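Local coordinates for protein alpha-glucosidase (PDB 5HQA) that hydrolyses alpha-glucosidic linkages as a calcium-binding, chloride-activated enzyme of glycoside hydrolase family 97, at residues 463-469 with 506-510. Residues are numbered along the deposited sequence; the frame is centred on the assembly and turned at random.
Sequences NAWGTPP and TNRPQ. With GLC (alpha-D-glucopyranose), chain B; GLC (alpha-D-glucopyranose), chain C.
Asn-507 reaches from the 506-510 loop into the turn that follows helix 462-465 and grips Thr-467 through both ends of its amide. Traced outward, its CB rests on Ala-464 O at 3.5 Å. CG, set beside the backbone N (chi1 -79°), brings the amide up to the backbone N and side-chain OG1 of Thr-467. There OD1 accepts Thr-467 N at 2.8 Å, the donor tilted 26° from the carbonyl plane, and also touches Pro-469 CD. ND2 donates to Thr-467 OG1 at 3.0 Å with an N-H...O angle of 159°; this oxygen lies near the amide plane and itself donates to Trp-465 O from above the carbonyl plane. Beyond the turn, Pro-469 CB packs on Arg-508 O at 3.3 Å, and Asn-463 CB meets Pro-509 CG at 3.8 Å. A water links Pro-469 O to Gln-510 OE1. Replacing Asn-507 by a leucine would probably leave Thr-467 N and OG1 without these mates and the turn less firmly fixed. On the sugar side, one face of the Trp-465 ring carries C6 of the chain B glucose, 3.4 Å above its plane, while His-274 takes its NE1. Thr-467 O receives a weak bond from O1 of the chain C glucose. The paired amide bonds thus make Asn-507 a second-shell residue, consistent with its holding the glycan-lining turn 465-467 in shape without touching sugar.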
loop_
_atom_site.group_PDB
_atom_site.type_symbol
_atom_site.label_atom_id
_atom_site.label_comp_id
_atom_site.label_asym_id
_atom_site.label_seq_id
_atom_site.Cartn_x
_atom_site.Cartn_y
_atom_site.Cartn_z
ATOM N N ASN A 463 5.772 -16.611 2.335
ATOM C CA ASN A 463 6.827 -17.479 1.842
ATOM C C ASN A 463 7.404 -18.364 2.927
ATOM O O ASN A 463 8.201 -19.253 2.614
ATOM C CB ASN A 463 7.922 -16.638 1.197
ATOM C CG ASN A 463 7.432 -15.935 -0.040
ATOM O OD1 ASN A 463 6.522 -16.421 -0.715
ATOM N ND2 ASN A 463 8.013 -14.781 -0.342
ATOM N N ALA A 464 7.016 -18.157 4.183
ATOM C CA ALA A 464 7.412 -19.070 5.250
ATOM C C ALA A 464 6.458 -20.251 5.387
ATOM O O ALA A 464 6.897 -21.353 5.729
ATOM C CB ALA A 464 7.499 -18.325 6.586
ATOM N N TRP A 465 5.160 -20.048 5.117
ATOM C CA TRP A 465 4.185 -21.099 5.394
ATOM C C TRP A 465 2.991 -21.105 4.439
ATOM O O TRP A 465 2.021 -21.823 4.719
ATOM C CB TRP A 465 3.674 -20.960 6.849
ATOM C CG TRP A 465 3.514 -19.512 7.272
ATOM C CD1 TRP A 465 4.316 -18.817 8.141
ATOM C CD2 TRP A 465 2.514 -18.585 6.825
ATOM N NE1 TRP A 465 3.864 -17.524 8.270
ATOM C CE2 TRP A 465 2.766 -17.354 7.470
ATOM C CE3 TRP A 465 1.427 -18.677 5.947
ATOM C CZ2 TRP A 465 1.972 -16.222 7.262
ATOM C CZ3 TRP A 465 0.636 -17.553 5.744
ATOM C CH2 TRP A 465 0.913 -16.342 6.394
ATOM N N GLY A 466 3.023 -20.363 3.323
ATOM C CA GLY A 466 1.792 -20.089 2.585
ATOM C C GLY A 466 1.091 -21.331 2.062
ATOM O O GLY A 466 -0.147 -21.392 2.040
ATOM N N THR A 467 1.867 -22.326 1.627
ATOM C CA THR A 467 1.335 -23.598 1.127
ATOM C C THR A 467 0.209 -23.419 0.095
ATOM O O THR A 467 -0.930 -23.827 0.342
ATOM C CB THR A 467 0.811 -24.473 2.304
ATOM O OG1 THR A 467 1.683 -24.315 3.433
ATOM C CG2 THR A 467 0.804 -25.930 1.921
ATOM N N PRO A 468 0.520 -22.844 -1.079
ATOM C CA PRO A 468 1.850 -22.483 -1.570
ATOM C C PRO A 468 2.321 -21.085 -1.170
ATOM O O PRO A 468 1.505 -20.215 -0.801
ATOM C CB PRO A 468 1.677 -22.555 -3.090
ATOM C CG PRO A 468 0.280 -22.076 -3.289
ATOM C CD PRO A 468 -0.501 -22.688 -2.133
ATOM N N PRO A 469 3.637 -20.870 -1.274
ATOM C CA PRO A 469 4.188 -19.526 -1.080
ATOM C C PRO A 469 3.830 -18.624 -2.248
ATOM O O PRO A 469 3.155 -19.065 -3.188
ATOM C CB PRO A 469 5.698 -19.786 -0.994
ATOM C CG PRO A 469 5.897 -20.973 -1.882
ATOM C CD PRO A 469 4.684 -21.847 -1.639
ATOM N N THR A 506 8.369 -26.442 -1.975
ATOM C CA THR A 506 8.515 -26.172 -0.553
ATOM C C THR A 506 8.059 -24.751 -0.268
ATOM O O THR A 506 7.968 -23.914 -1.174
ATOM C CB THR A 506 9.970 -26.341 -0.101
ATOM O OG1 THR A 506 10.811 -25.595 -0.985
ATOM C CG2 THR A 506 10.385 -27.798 -0.164
ATOM N N ASN A 507 7.784 -24.475 1.008
ATOM C CA ASN A 507 7.466 -23.114 1.434
ATOM C C ASN A 507 8.766 -22.331 1.580
ATOM O O ASN A 507 9.535 -22.558 2.520
ATOM C CB ASN A 507 6.675 -23.112 2.739
ATOM C CG ASN A 507 5.198 -23.444 2.533
ATOM O OD1 ASN A 507 4.550 -22.962 1.583
ATOM N ND2 ASN A 507 4.655 -24.263 3.431
ATOM N N ARG A 508 9.007 -21.413 0.650
ATOM C CA ARG A 508 10.194 -20.572 0.602
ATOM C C ARG A 508 9.892 -19.428 -0.346
ATOM O O ARG A 508 8.967 -19.537 -1.158
ATOM C CB ARG A 508 11.412 -21.360 0.097
ATOM C CG ARG A 508 11.079 -22.164 -1.154
ATOM C CD ARG A 508 12.299 -22.518 -2.003
ATOM N NE ARG A 508 12.901 -21.353 -2.648
ATOM C CZ ARG A 508 13.667 -21.417 -3.736
ATOM N NH1 ARG A 508 13.902 -22.590 -4.323
ATOM N NH2 ARG A 508 14.193 -20.307 -4.242
ATOM N N PRO A 509 10.640 -18.323 -0.278
ATOM C CA PRO A 509 10.544 -17.340 -1.369
ATOM C C PRO A 509 10.973 -18.011 -2.660
ATOM O O PRO A 509 12.050 -18.606 -2.744
ATOM C CB PRO A 509 11.509 -16.220 -0.946
ATOM C CG PRO A 509 11.675 -16.401 0.555
ATOM C CD PRO A 509 11.601 -17.898 0.758
ATOM N N GLN A 510 10.093 -17.963 -3.654
ATOM C CA GLN A 510 10.376 -18.591 -4.942
ATOM C C GLN A 510 11.073 -17.580 -5.852
ATOM O O GLN A 510 10.543 -17.128 -6.865
ATOM C CB GLN A 510 9.090 -19.135 -5.548
ATOM C CG GLN A 510 8.496 -20.233 -4.676
ATOM C CD GLN A 510 7.366 -20.978 -5.351
ATOM O OE1 GLN A 510 6.584 -20.395 -6.112
ATOM N NE2 GLN A 510 7.276 -22.280 -5.082
HETATM C C1 GLC B . -2.815 -20.636 8.831
HETATM C C2 GLC B . -3.914 -19.714 9.344
HETATM C C3 GLC B . -3.870 -18.346 8.718
HETATM C C4 GLC B . -2.574 -17.683 9.048
HETATM C C5 GLC B . -1.361 -18.516 8.606
HETATM C C6 GLC B . -0.155 -18.090 9.387
HETATM O O2 GLC B . -5.179 -20.336 9.083
HETATM O O3 GLC B . -4.996 -17.547 9.223
HETATM O O4 GLC B . -2.507 -16.313 8.447
HETATM O O5 GLC B . -1.459 -20.009 8.761
HETATM O O6 GLC B . -0.093 -18.757 10.630
HETATM C C1 GLC C . -2.314 -22.858 4.074
HETATM C C2 GLC C . -1.737 -23.511 5.321
HETATM C C3 GLC C . -1.695 -22.670 6.568
HETATM C C4 GLC C . -2.213 -21.271 6.529
HETATM C C5 GLC C . -2.980 -20.823 5.281
HETATM C C6 GLC C . -2.240 -19.815 4.489
HETATM O O1 GLC C . -2.817 -23.835 3.228
HETATM O O2 GLC C . -2.503 -24.688 5.630
HETATM O O3 GLC C . -0.301 -22.675 7.045
HETATM O O4 GLC C . -3.239 -21.159 7.608
HETATM O O5 GLC C . -3.411 -21.929 4.392
HETATM O O6 GLC C . -3.192 -18.849 4.084
HETATM O O HOH W 1 8.024 -16.223 -3.697
HETATM O O HOH W 2 3.904 -20.613 -5.307
#